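Local coordinates for protein cellulase CEL9M (Clostridium cellulolyticum, PDB 1IA7) that probably hydrolyses internal beta-1,4-glucosidic linkages in cellulose and related beta-glucans, as a member of glycoside hydrolase family 9, at residues Ala57-Lys62 with Asn123-Tyr128; Ala37-Asp42 with Glu133-Gln138; Pro362-Ala367 with Thr409-Asp414; Ala151-Ser156 with Gly210-Trp215. All blocks are in the same frame, centred on the assembly; numbering follows the deposited sequence.

Interaction 1: residues Ala57-Lys62 with Asn123-Tyr128; sequences AGDHVK and NADHTY. With BGC (beta-D-glucopyranose), chain B.
His126 is held to Asp59 by its rim while a glucose lies on its face. NE2 donates to Asp59 OD2 over 2.7 Å in a nearly straight bond that stays close to the ring plane, yet meets the carboxylate on its anti side, the less usual approach. Above the middle of the same ring sits C2 of the glucose, 3.7 Å over the plane; the edge bond to Asp59 would limit the rotation of the ring on which the sugar rests. The carboxylate is itself steadied from behind: CG is tucked between the backbone N and the carbonyl carbon (chi1 58°), which brings OD1 within 3.1 Å of Ala57 N as acceptor. A second bond ties the loop backbone to a side chain: His60 N gives to the syn side of Asp125 OD2 at 3.0 Å. Val61 CG2 slides alongside Asp125 CB, 3.6 Å away, while ND1 of His60 is hydrogen-bonded to Gln135 instead. The 57-62 loop leads into strand 62-63, whose neighbour 115-119 touches Val61 through Gln118; helix 122-125 supplies Asp125, and Arg365 of helix 365-368 packs on Asp59 and His60.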
loop_
_atom_site.group_PDB
_atom_site.type_symbol
_atom_site.label_atom_id
_atom_site.label_comp_id
_atom_site.label_asym_id
_atom_site.label_seq_id
_atom_site.Cartn_x
_atom_site.Cartn_y
_atom_site.Cartn_z
ATOM N N ALA A 57 7.694 -4.060 6.373
ATOM C CA ALA A 57 8.745 -3.475 5.550
ATOM C C ALA A 57 10.003 -4.337 5.501
ATOM O O ALA A 57 10.030 -5.384 4.845
ATOM C CB ALA A 57 9.082 -2.085 6.083
ATOM N N GLY A 58 11.047 -3.873 6.178
ATOM C CA GLY A 58 12.296 -4.611 6.241
ATOM C C GLY A 58 12.269 -5.419 7.524
ATOM O O GLY A 58 13.126 -6.272 7.762
ATOM N N ASP A 59 11.271 -5.127 8.353
ATOM C CA ASP A 59 11.072 -5.813 9.623
ATOM C C ASP A 59 10.001 -6.888 9.453
ATOM O O ASP A 59 9.546 -7.154 8.335
ATOM C CB ASP A 59 10.658 -4.818 10.708
ATOM C CG ASP A 59 9.394 -4.054 10.351
ATOM O OD1 ASP A 59 8.879 -4.247 9.231
ATOM O OD2 ASP A 59 8.922 -3.259 11.191
ATOM N N HIS A 60 9.576 -7.494 10.554
ATOM C CA HIS A 60 8.602 -8.568 10.462
ATOM C C HIS A 60 7.256 -8.372 11.145
ATOM O O HIS A 60 6.418 -9.270 11.126
ATOM C CB HIS A 60 9.264 -9.856 10.942
ATOM C CG HIS A 60 10.464 -10.236 10.133
ATOM N ND1 HIS A 60 11.546 -10.901 10.667
ATOM C CD2 HIS A 60 10.759 -10.024 8.829
ATOM C CE1 HIS A 60 12.458 -11.078 9.729
ATOM N NE2 HIS A 60 12.005 -10.555 8.604
ATOM N N VAL A 61 7.040 -7.204 11.735
ATOM C CA VAL A 61 5.768 -6.928 12.397
ATOM C C VAL A 61 4.682 -6.737 11.345
ATOM O O VAL A 61 4.960 -6.309 10.227
ATOM C CB VAL A 61 5.842 -5.638 13.252
ATOM C CG1 VAL A 61 4.465 -5.309 13.832
ATOM C CG2 VAL A 61 6.862 -5.818 14.374
ATOM N N LYS A 62 3.448 -7.074 11.698
ATOM C CA LYS A 62 2.332 -6.887 10.784
ATOM C C LYS A 62 1.501 -5.739 11.356
ATOM O O LYS A 62 0.724 -5.934 12.290
ATOM C CB LYS A 62 1.514 -8.182 10.670
ATOM C CG LYS A 62 2.339 -9.329 10.080
ATOM C CD LYS A 62 1.529 -10.588 9.799
ATOM C CE LYS A 62 1.103 -11.290 11.078
ATOM N NZ LYS A 62 0.628 -12.675 10.804
ATOM N N ASN A 123 9.395 -2.386 18.685
ATOM C CA ASN A 123 10.665 -2.147 19.357
ATOM C C ASN A 123 11.498 -3.416 19.522
ATOM O O ASN A 123 12.667 -3.442 19.143
ATOM C CB ASN A 123 10.418 -1.479 20.710
ATOM C CG ASN A 123 9.844 -0.078 20.564
ATOM O OD1 ASN A 123 10.516 0.832 20.068
ATOM N ND2 ASN A 123 8.593 0.099 20.984
ATOM N N ALA A 124 10.901 -4.466 20.077
ATOM C CA ALA A 124 11.615 -5.727 20.259
ATOM C C ALA A 124 11.961 -6.397 18.921
ATOM O O ALA A 124 13.056 -6.941 18.759
ATOM C CB ALA A 124 10.792 -6.678 21.117
ATOM N N ASP A 125 11.032 -6.357 17.966
ATOM C CA ASP A 125 11.252 -6.970 16.649
ATOM C C ASP A 125 12.477 -6.374 15.954
ATOM O O ASP A 125 13.242 -7.077 15.296
ATOM C CB ASP A 125 10.022 -6.765 15.753
ATOM C CG ASP A 125 10.189 -7.387 14.372
ATOM O OD1 ASP A 125 10.281 -8.630 14.279
ATOM O OD2 ASP A 125 10.231 -6.636 13.376
ATOM N N HIS A 126 12.656 -5.071 16.111
ATOM C CA HIS A 126 13.767 -4.377 15.479
ATOM C C HIS A 126 15.136 -4.651 16.104
ATOM O O HIS A 126 16.165 -4.331 15.510
ATOM C CB HIS A 126 13.473 -2.875 15.447
ATOM C CG HIS A 126 12.295 -2.520 14.594
ATOM N ND1 HIS A 126 11.809 -1.234 14.487
ATOM C CD2 HIS A 126 11.511 -3.285 13.797
ATOM C CE1 HIS A 126 10.778 -1.223 13.661
ATOM N NE2 HIS A 126 10.577 -2.454 13.227
ATOM N N THR A 127 15.153 -5.246 17.293
ATOM C CA THR A 127 16.417 -5.568 17.945
ATOM C C THR A 127 16.929 -6.890 17.377
ATOM O O THR A 127 18.021 -7.342 17.714
ATOM C CB THR A 127 16.255 -5.737 19.467
ATOM O OG1 THR A 127 15.450 -6.891 19.736
ATOM C CG2 THR A 127 15.605 -4.505 20.075
ATOM N N TYR A 128 16.120 -7.504 16.514
ATOM C CA TYR A 128 16.464 -8.776 15.883
ATOM C C TYR A 128 16.853 -8.590 14.420
ATOM O O TYR A 128 16.245 -7.795 13.707
ATOM C CB TYR A 128 15.269 -9.732 15.951
ATOM C CG TYR A 128 15.428 -11.003 15.136
ATOM C CD1 TYR A 128 16.183 -12.073 15.615
ATOM C CD2 TYR A 128 14.816 -11.138 13.886
ATOM C CE1 TYR A 128 16.324 -13.251 14.873
ATOM C CE2 TYR A 128 14.952 -12.312 13.135
ATOM C CZ TYR A 128 15.709 -13.364 13.638
ATOM O OH TYR A 128 15.848 -14.527 12.912
HETATM C C2 BGC B . 14.199 -1.330 11.606
HETATM C C3 BGC B . 13.400 -0.687 10.469
HETATM C C4 BGC B . 12.826 0.665 10.909
HETATM C C5 BGC B . 13.940 1.547 11.484
HETATM C C6 BGC B . 13.415 2.867 12.025
HETATM C C1 BGC B . 15.241 -0.348 12.155
HETATM O O2 BGC B . 14.854 -2.491 11.120
HETATM O O3 BGC B . 12.346 -1.555 10.077
HETATM O O4 BGC B . 12.235 1.318 9.794
HETATM O O5 BGC B . 14.601 0.867 12.573
HETATM O O6 BGC B . 12.486 2.659 13.078
#

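Interaction 2: residues Ala37-Asp42 with Glu133-Gln138; sequences ACHTTD and EEQTGQ. With ZN (zinc ion), chain D.
His39 and Gln135 find each other through two contrasting torsions: the histidine holds CG beside its backbone N (chi1 -50°), whereas the glutamine sends CG opposite its own N (chi1 179°) and runs on fully extended. The imidazole is used at both of its nitrogens. ND1 binds the zinc ion at 2.0 Å, and NE2 donates to Gln135 OE1 over 3.1 Å. That bond is fairly straight at 164° and lies in the plane of the ring, but it comes down on OE1 from above the amide plane, the two flat groups being steeply inclined. OE1 also accepts from His60, and NE2 of the same amide gives to Asp125, so the glutamine is fixed at both ends and can in turn steady the tilt of the metal ligand. Nearby, Cys38 presents SG to the zinc ion at 2.4 Å. Glu133 packs its CG 3.2 Å from Ala37 O, its carboxylate being taken by Arg35. Water 1 accepts from His39 N at 2.8 Å and reaches on weakly to Gln135 O. At the far end, Gln138 NE2 makes a weak bond to Thr41 OG1, 3.0 Å away, where both residues are exposed to solvent. With Cys22 and His55 completing the sphere, this is a Cys2His2 site, consistent with a structural rather than catalytic zinc; 133-138, far off in sequence, joins it through the second-shell bond of Gln135 to His39.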
loop_
_atom_site.group_PDB
_atom_site.type_symbol
_atom_site.label_atom_id
_atom_site.label_comp_id
_atom_site.label_asym_id
_atom_site.label_seq_id
_atom_site.Cartn_x
_atom_site.Cartn_y
_atom_site.Cartn_z
ATOM N N ALA A 37 8.305 -20.962 5.393
ATOM C CA ALA A 37 7.347 -20.768 6.477
ATOM C C ALA A 37 7.948 -19.972 7.638
ATOM O O ALA A 37 9.105 -20.175 8.003
ATOM C CB ALA A 37 6.857 -22.117 6.977
ATOM N N CYS A 38 7.153 -19.077 8.221
ATOM C CA CYS A 38 7.614 -18.255 9.340
ATOM C C CYS A 38 6.469 -17.819 10.258
ATOM O O CYS A 38 5.306 -17.807 9.848
ATOM C CB CYS A 38 8.344 -17.011 8.813
ATOM S SG CYS A 38 7.318 -15.895 7.816
ATOM N N HIS A 39 6.811 -17.471 11.500
ATOM C CA HIS A 39 5.842 -17.015 12.497
ATOM C C HIS A 39 4.551 -17.824 12.391
ATOM O O HIS A 39 3.448 -17.274 12.328
ATOM C CB HIS A 39 5.552 -15.524 12.286
ATOM C CG HIS A 39 6.787 -14.683 12.182
ATOM N ND1 HIS A 39 7.229 -14.154 10.987
ATOM C CD2 HIS A 39 7.697 -14.313 13.115
ATOM C CE1 HIS A 39 8.358 -13.497 11.189
ATOM N NE2 HIS A 39 8.664 -13.578 12.472
ATOM N N THR A 40 4.711 -19.141 12.407
ATOM C CA THR A 40 3.606 -20.069 12.250
ATOM C C THR A 40 2.635 -20.239 13.411
ATOM O O THR A 40 1.674 -21.004 13.302
ATOM C CB THR A 40 4.148 -21.448 11.843
ATOM O OG1 THR A 40 5.013 -21.947 12.872
ATOM C CG2 THR A 40 4.936 -21.326 10.544
ATOM N N THR A 41 2.866 -19.541 14.517
ATOM C CA THR A 41 1.948 -19.652 15.647
ATOM C C THR A 41 1.348 -18.300 16.034
ATOM O O THR A 41 0.834 -18.129 17.138
ATOM C CB THR A 41 2.635 -20.298 16.878
ATOM O OG1 THR A 41 3.758 -19.510 17.285
ATOM C CG2 THR A 41 3.109 -21.703 16.532
ATOM N N ASP A 42 1.413 -17.343 15.109
ATOM C CA ASP A 42 0.862 -16.011 15.340
ATOM C C ASP A 42 -0.583 -16.115 15.826
ATOM O O ASP A 42 -1.396 -16.839 15.241
ATOM C CB ASP A 42 0.894 -15.177 14.048
ATOM C CG ASP A 42 2.268 -14.592 13.747
ATOM O OD1 ASP A 42 3.167 -14.662 14.611
ATOM O OD2 ASP A 42 2.443 -14.041 12.640
ATOM N N GLU A 133 12.215 -16.901 9.084
ATOM C CA GLU A 133 11.974 -18.322 9.324
ATOM C C GLU A 133 12.673 -18.815 10.595
ATOM O O GLU A 133 12.313 -19.859 11.141
ATOM C CB GLU A 133 12.449 -19.163 8.128
ATOM C CG GLU A 133 11.728 -18.885 6.803
ATOM C CD GLU A 133 12.240 -17.639 6.086
ATOM O OE1 GLU A 133 13.129 -16.942 6.631
ATOM O OE2 GLU A 133 11.746 -17.361 4.971
ATOM N N GLU A 134 13.664 -18.058 11.065
ATOM C CA GLU A 134 14.420 -18.434 12.262
ATOM C C GLU A 134 14.138 -17.570 13.499
ATOM O O GLU A 134 14.755 -17.765 14.545
ATOM C CB GLU A 134 15.922 -18.401 11.955
ATOM C CG GLU A 134 16.353 -19.339 10.829
ATOM C CD GLU A 134 17.833 -19.227 10.507
ATOM O OE1 GLU A 134 18.658 -19.453 11.416
ATOM O OE2 GLU A 134 18.176 -18.912 9.347
ATOM N N GLN A 135 13.219 -16.613 13.384
ATOM C CA GLN A 135 12.884 -15.749 14.515
ATOM C C GLN A 135 11.853 -16.453 15.402
ATOM O O GLN A 135 10.648 -16.305 15.217
ATOM C CB GLN A 135 12.336 -14.411 14.005
ATOM C CG GLN A 135 11.928 -13.424 15.089
ATOM C CD GLN A 135 11.579 -12.048 14.526
ATOM O OE1 GLN A 135 11.126 -11.930 13.388
ATOM N NE2 GLN A 135 11.775 -11.005 15.332
ATOM N N THR A 136 12.343 -17.221 16.367
ATOM C CA THR A 136 11.482 -17.981 17.269
ATOM C C THR A 136 10.843 -17.164 18.392
ATOM O O THR A 136 11.238 -16.029 18.660
ATOM C CB THR A 136 12.267 -19.150 17.899
ATOM O OG1 THR A 136 13.464 -18.651 18.506
ATOM C CG2 THR A 136 12.642 -20.171 16.840
ATOM N N GLY A 137 9.850 -17.763 19.044
ATOM C CA GLY A 137 9.161 -17.100 20.135
ATOM C C GLY A 137 7.755 -16.670 19.762
ATOM O O GLY A 137 7.466 -16.393 18.596
ATOM N N GLN A 138 6.871 -16.613 20.753
ATOM C CA GLN A 138 5.496 -16.209 20.507
ATOM C C GLN A 138 5.376 -14.695 20.367
ATOM O O GLN A 138 5.802 -13.942 21.242
ATOM C CB GLN A 138 4.579 -16.686 21.638
ATOM C CG GLN A 138 3.146 -16.194 21.492
ATOM C CD GLN A 138 2.497 -16.674 20.205
ATOM O OE1 GLN A 138 1.513 -16.093 19.734
ATOM N NE2 GLN A 138 3.038 -17.748 19.634
HETATM ZN ZN ZN D . 6.524 -14.065 9.105
HETATM O O HOH W 1 9.447 -17.762 12.387
#

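Interaction 3: residues Pro362-Ala367 with Thr409-Asp414; sequences PHHRAA and TEVALD. With BGC (beta-D-glucopyranose), chain B.
His363 turns the edge of its ring to Glu410, CD2 lying 3.2 Å from OE2, with ring and carboxylate planes almost perpendicular. Both side chains then grip one glucose. Glu410 OE1 accepts from the sugar's O4 at 2.6 Å and OE2 from its O3 at 2.8 Å, while O2 is shared by three nitrogens: His363 NE2 at 2.8 Å, near the ring plane, and the two terminal nitrogens of Arg365, NH1 and NH2. Behind them, Gly58 N adds a further bond to Glu410 OE2. CG of His363 stands opposite its backbone N (chi1 -172°), which lets ND1 reach Ala403 O while NE2 faces the sugar. Its backbone N donates to Thr409 O over 2.9 Å in a straight bond that arrives well above the carbonyl plane; His363 O, buried here, has no partner in the model. Farther out, Val411 CG2 meets the edge of the His364 ring at CD2, 3.6 Å away, and His364 ND1 caps the following helix by accepting from Ala367 N. Glu410 is a predicted active-site residue, and its short bond to O4, the oxygen that links glucoses in cellulose, is consistent with proton transfer to a leaving sugar.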
loop_
_atom_site.group_PDB
_atom_site.type_symbol
_atom_site.label_atom_id
_atom_site.label_comp_id
_atom_site.label_asym_id
_atom_site.label_seq_id
_atom_site.Cartn_x
_atom_site.Cartn_y
_atom_site.Cartn_z
ATOM N N PRO A 362 19.698 -3.231 0.451
ATOM C CA PRO A 362 18.333 -2.957 0.911
ATOM C C PRO A 362 18.155 -3.223 2.407
ATOM O O PRO A 362 18.743 -4.156 2.954
ATOM C CB PRO A 362 17.488 -3.893 0.051
ATOM C CG PRO A 362 18.408 -5.070 -0.155
ATOM C CD PRO A 362 19.728 -4.394 -0.457
ATOM N N HIS A 363 17.365 -2.385 3.072
ATOM C CA HIS A 363 17.110 -2.581 4.496
ATOM C C HIS A 363 15.970 -3.590 4.581
ATOM O O HIS A 363 14.822 -3.237 4.840
ATOM C CB HIS A 363 16.704 -1.265 5.167
ATOM C CG HIS A 363 16.603 -1.359 6.659
ATOM N ND1 HIS A 363 17.710 -1.449 7.475
ATOM C CD2 HIS A 363 15.528 -1.421 7.479
ATOM C CE1 HIS A 363 17.322 -1.567 8.733
ATOM N NE2 HIS A 363 16.001 -1.553 8.762
ATOM N N HIS A 364 16.302 -4.854 4.347
ATOM C CA HIS A 364 15.315 -5.928 4.364
ATOM C C HIS A 364 15.994 -7.160 4.949
ATOM O O HIS A 364 16.933 -7.698 4.369
ATOM C CB HIS A 364 14.837 -6.178 2.927
ATOM C CG HIS A 364 13.640 -7.071 2.819
ATOM N ND1 HIS A 364 13.732 -8.445 2.813
ATOM C CD2 HIS A 364 12.324 -6.785 2.664
ATOM C CE1 HIS A 364 12.529 -8.968 2.655
ATOM N NE2 HIS A 364 11.655 -7.983 2.562
ATOM N N ARG A 365 15.519 -7.597 6.110
ATOM C CA ARG A 365 16.109 -8.744 6.789
ATOM C C ARG A 365 16.204 -10.033 5.970
ATOM O O ARG A 365 17.288 -10.604 5.861
ATOM C CB ARG A 365 15.373 -8.995 8.115
ATOM C CG ARG A 365 15.668 -7.919 9.171
ATOM C CD ARG A 365 14.752 -8.011 10.385
ATOM N NE ARG A 365 15.110 -7.044 11.429
ATOM C CZ ARG A 365 14.962 -5.723 11.332
ATOM N NH1 ARG A 365 14.454 -5.182 10.231
ATOM N NH2 ARG A 365 15.330 -4.938 12.341
ATOM N N ALA A 366 15.103 -10.492 5.379
ATOM C CA ALA A 366 15.153 -11.736 4.599
ATOM C C ALA A 366 16.105 -11.652 3.405
ATOM O O ALA A 366 16.917 -12.550 3.191
ATOM C CB ALA A 366 13.751 -12.126 4.119
ATOM N N ALA A 367 16.011 -10.576 2.630
ATOM C CA ALA A 367 16.878 -10.428 1.467
ATOM C C ALA A 367 18.348 -10.260 1.859
ATOM O O ALA A 367 19.231 -10.826 1.212
ATOM C CB ALA A 367 16.412 -9.247 0.605
ATOM N N THR A 409 17.379 3.297 1.841
ATOM C CA THR A 409 17.277 1.880 1.509
ATOM C C THR A 409 16.142 0.994 2.007
ATOM O O THR A 409 16.102 -0.184 1.658
ATOM C CB THR A 409 18.566 1.169 1.908
ATOM O OG1 THR A 409 18.744 1.292 3.324
ATOM C CG2 THR A 409 19.760 1.790 1.189
ATOM N N GLU A 410 15.222 1.488 2.820
ATOM C CA GLU A 410 14.197 0.548 3.238
ATOM C C GLU A 410 13.113 0.397 2.176
ATOM O O GLU A 410 12.970 1.244 1.293
ATOM C CB GLU A 410 13.593 0.930 4.593
ATOM C CG GLU A 410 12.668 -0.168 5.143
ATOM C CD GLU A 410 12.489 -0.112 6.654
ATOM O OE1 GLU A 410 12.475 1.006 7.207
ATOM O OE2 GLU A 410 12.347 -1.188 7.285
ATOM N N VAL A 411 12.390 -0.715 2.251
ATOM C CA VAL A 411 11.313 -1.030 1.324
ATOM C C VAL A 411 10.091 -1.330 2.186
ATOM O O VAL A 411 10.224 -1.551 3.391
ATOM C CB VAL A 411 11.671 -2.272 0.489
ATOM C CG1 VAL A 411 12.936 -2.006 -0.319
ATOM C CG2 VAL A 411 11.888 -3.474 1.410
ATOM N N ALA A 412 8.903 -1.334 1.592
ATOM C CA ALA A 412 7.707 -1.609 2.370
ATOM C C ALA A 412 6.503 -1.909 1.498
ATOM O O ALA A 412 6.469 -1.566 0.321
ATOM C CB ALA A 412 7.404 -0.429 3.286
ATOM N N LEU A 413 5.512 -2.560 2.090
ATOM C CA LEU A 413 4.290 -2.894 1.376
ATOM C C LEU A 413 3.628 -1.636 0.818
ATOM O O LEU A 413 3.239 -1.599 -0.352
ATOM C CB LEU A 413 3.310 -3.598 2.316
ATOM C CG LEU A 413 3.788 -4.878 2.999
ATOM C CD1 LEU A 413 2.749 -5.333 4.022
ATOM C CD2 LEU A 413 4.027 -5.955 1.945
ATOM N N ASP A 414 3.504 -0.601 1.646
ATOM C CA ASP A 414 2.845 0.619 1.186
ATOM C C ASP A 414 3.593 1.289 0.042
ATOM O O ASP A 414 2.986 1.958 -0.795
ATOM C CB ASP A 414 2.607 1.602 2.347
ATOM C CG ASP A 414 3.873 2.289 2.827
ATOM O OD1 ASP A 414 4.701 1.642 3.501
ATOM O OD2 ASP A 414 4.033 3.491 2.530
HETATM C C2 BGC B . 14.199 -1.330 11.606
HETATM C C3 BGC B . 13.400 -0.687 10.469
HETATM C C4 BGC B . 12.826 0.665 10.909
HETATM C C5 BGC B . 13.940 1.547 11.484
HETATM C C6 BGC B . 13.415 2.867 12.025
HETATM C C1 BGC B . 15.241 -0.348 12.155
HETATM O O2 BGC B . 14.854 -2.491 11.120
HETATM O O3 BGC B . 12.346 -1.555 10.077
HETATM O O4 BGC B . 12.235 1.318 9.794
HETATM O O5 BGC B . 14.601 0.867 12.573
HETATM O O6 BGC B . 12.486 2.659 13.078
#

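Interaction 4: residues Ala151-Ser156 with Gly210-Trp215; sequences ASDILS and GDDLAW. With CA (calcium ion), chain C.
Asp212 leaves its helix with CB pressed against Ser156 CB, 3.7 Å off, and against the backbone of Asp153. With CG held beside the backbone N (chi1 -58°), the carboxylate reaches toward the neighbouring helix, where CG faces Asp153 CB. The two oxygens then part. OD2 passes 3.1 Å from Asp153 CB and binds the calcium ion at 2.5 Å; OD1 turns to the side on which water 3 sits. The next residue back, Asp211, takes the same ion with both oxygens, OD2 closely at 2.4 Å and OD1 at a longer distance, and Ser208, Asp257 and two waters supply the rest. The helices 152-169 and 210-224 that meet here belong to the (alpha/alpha)6 barrel of family 9 glycoside hydrolases; their short segments run roughly parallel, axes 8.0 Å apart and inclined by 26°. The calcium ion is bound directly by helix 210-224, whereas segment 151-156 reaches it through water 2, which donates to Asp153 OD2 at 3.2 Å, while OD1 of that aspartate accepts from Gly198 N. One turn along, Ser156 fills the groove between the helices. Its OG donates back to Ser152 O over 2.8 Å, and Ser156 N reaches that carbonyl from the other face, so the hydroxyl is satisfied within its own helix even though Leu213 CD2 lies 3.2 Å from OG.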
loop_
_atom_site.group_PDB
_atom_site.type_symbol
_atom_site.label_atom_id
_atom_site.label_comp_id
_atom_site.label_asym_id
_atom_site.label_seq_id
_atom_site.Cartn_x
_atom_site.Cartn_y
_atom_site.Cartn_z
ATOM N N ALA A 151 -10.637 1.967 15.936
ATOM C CA ALA A 151 -9.590 1.811 14.923
ATOM C C ALA A 151 -10.254 2.039 13.564
ATOM O O ALA A 151 -10.047 1.285 12.612
ATOM C CB ALA A 151 -8.985 0.412 14.989
ATOM N N SER A 152 -11.046 3.105 13.495
ATOM C CA SER A 152 -11.797 3.463 12.294
ATOM C C SER A 152 -10.993 3.507 11.004
ATOM O O SER A 152 -11.479 3.064 9.961
ATOM C CB SER A 152 -12.500 4.805 12.506
ATOM O OG SER A 152 -13.251 4.779 13.706
ATOM N N ASP A 153 -9.777 4.042 11.055
ATOM C CA ASP A 153 -8.966 4.110 9.846
ATOM C C ASP A 153 -8.512 2.722 9.397
ATOM O O ASP A 153 -8.659 2.361 8.232
ATOM C CB ASP A 153 -7.771 5.059 10.045
ATOM C CG ASP A 153 -6.962 4.748 11.296
ATOM O OD1 ASP A 153 -7.466 4.032 12.186
ATOM O OD2 ASP A 153 -5.820 5.244 11.396
ATOM N N ILE A 154 -7.979 1.932 10.321
ATOM C CA ILE A 154 -7.531 0.585 9.992
ATOM C C ILE A 154 -8.706 -0.267 9.497
ATOM O O ILE A 154 -8.621 -0.930 8.459
ATOM C CB ILE A 154 -6.879 -0.083 11.225
ATOM C CG1 ILE A 154 -5.651 0.731 11.648
ATOM C CG2 ILE A 154 -6.475 -1.525 10.901
ATOM C CD1 ILE A 154 -4.927 0.195 12.867
ATOM N N LEU A 155 -9.808 -0.239 10.237
ATOM C CA LEU A 155 -10.989 -1.006 9.860
ATOM C C LEU A 155 -11.496 -0.614 8.469
ATOM O O LEU A 155 -11.878 -1.477 7.673
ATOM C CB LEU A 155 -12.094 -0.799 10.901
ATOM C CG LEU A 155 -11.853 -1.433 12.274
ATOM C CD1 LEU A 155 -12.814 -0.852 13.306
ATOM C CD2 LEU A 155 -12.018 -2.946 12.162
ATOM N N SER A 156 -11.480 0.680 8.164
ATOM C CA SER A 156 -11.960 1.149 6.868
ATOM C C SER A 156 -11.073 0.751 5.696
ATOM O O SER A 156 -11.580 0.359 4.647
ATOM C CB SER A 156 -12.156 2.667 6.887
ATOM O OG SER A 156 -13.210 3.015 7.770
ATOM N N GLY A 210 -11.601 10.050 9.112
ATOM C CA GLY A 210 -12.730 10.460 8.291
ATOM C C GLY A 210 -12.455 10.165 6.829
ATOM O O GLY A 210 -13.355 9.800 6.064
ATOM N N ASP A 211 -11.195 10.326 6.435
ATOM C CA ASP A 211 -10.782 10.063 5.063
ATOM C C ASP A 211 -10.998 8.591 4.723
ATOM O O ASP A 211 -11.508 8.251 3.656
ATOM C CB ASP A 211 -9.303 10.439 4.878
ATOM C CG ASP A 211 -8.397 9.803 5.925
ATOM O OD1 ASP A 211 -8.781 9.772 7.110
ATOM O OD2 ASP A 211 -7.294 9.351 5.568
ATOM N N ASP A 212 -10.629 7.722 5.655
ATOM C CA ASP A 212 -10.756 6.285 5.456
ATOM C C ASP A 212 -12.207 5.794 5.422
ATOM O O ASP A 212 -12.562 4.960 4.580
ATOM C CB ASP A 212 -9.950 5.570 6.538
ATOM C CG ASP A 212 -8.486 5.983 6.523
ATOM O OD1 ASP A 212 -7.759 5.584 5.583
ATOM O OD2 ASP A 212 -8.070 6.723 7.438
ATOM N N LEU A 213 -13.038 6.304 6.329
ATOM C CA LEU A 213 -14.451 5.923 6.363
ATOM C C LEU A 213 -15.123 6.267 5.030
ATOM O O LEU A 213 -15.853 5.453 4.466
ATOM C CB LEU A 213 -15.178 6.643 7.506
ATOM C CG LEU A 213 -14.886 6.187 8.945
ATOM C CD1 LEU A 213 -15.527 7.149 9.933
ATOM C CD2 LEU A 213 -15.421 4.781 9.157
ATOM N N ALA A 214 -14.874 7.474 4.528
ATOM C CA ALA A 214 -15.457 7.908 3.258
ATOM C C ALA A 214 -15.021 6.990 2.123
ATOM O O ALA A 214 -15.842 6.550 1.314
ATOM C CB ALA A 214 -15.053 9.349 2.954
ATOM N N TRP A 215 -13.723 6.708 2.069
ATOM C CA TRP A 215 -13.139 5.826 1.057
ATOM C C TRP A 215 -13.815 4.447 1.065
ATOM O O TRP A 215 -14.289 3.973 0.031
ATOM C CB TRP A 215 -11.627 5.713 1.324
ATOM C CG TRP A 215 -10.857 4.630 0.598
ATOM C CD1 TRP A 215 -10.293 3.517 1.160
ATOM C CD2 TRP A 215 -10.478 4.608 -0.791
ATOM N NE1 TRP A 215 -9.583 2.814 0.217
ATOM C CE2 TRP A 215 -9.680 3.458 -0.988
ATOM C CE3 TRP A 215 -10.732 5.447 -1.883
ATOM C CZ2 TRP A 215 -9.132 3.127 -2.237
ATOM C CZ3 TRP A 215 -10.187 5.116 -3.125
ATOM C CH2 TRP A 215 -9.397 3.966 -3.288
HETATM CA CA CA C . -6.276 8.480 7.605
HETATM O O HOH W 2 -4.946 7.291 9.112
HETATM O O HOH W 3 -5.415 6.863 6.167
#

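In the fold
Interactions 1, 2 and 3 lie near a bound glucose and the zinc ion; 2 and 3 do not touch, their nearest atoms about 5 Å apart, and are linked through interaction 1. Its centre is 13 Å from that of interaction 2 and 11 Å from that of interaction 3. To interaction 2 it is joined by His60 ND1 to Gln135 OE1, 2.9 Å, and by the salt bridge of Lys62 NZ to Asp42 OD2, also 2.9 Å. Toward the predicted active site, Tyr128 O meets Arg365 NE at 2.7 Å. Interactions 1 and 3 touch the same glucose from different sides. Interaction 4 stands apart: its centre lies about 26 Å from that of interaction 3, across the chain's centre, where a calcium ion sits by two barrel helices, bound directly by one.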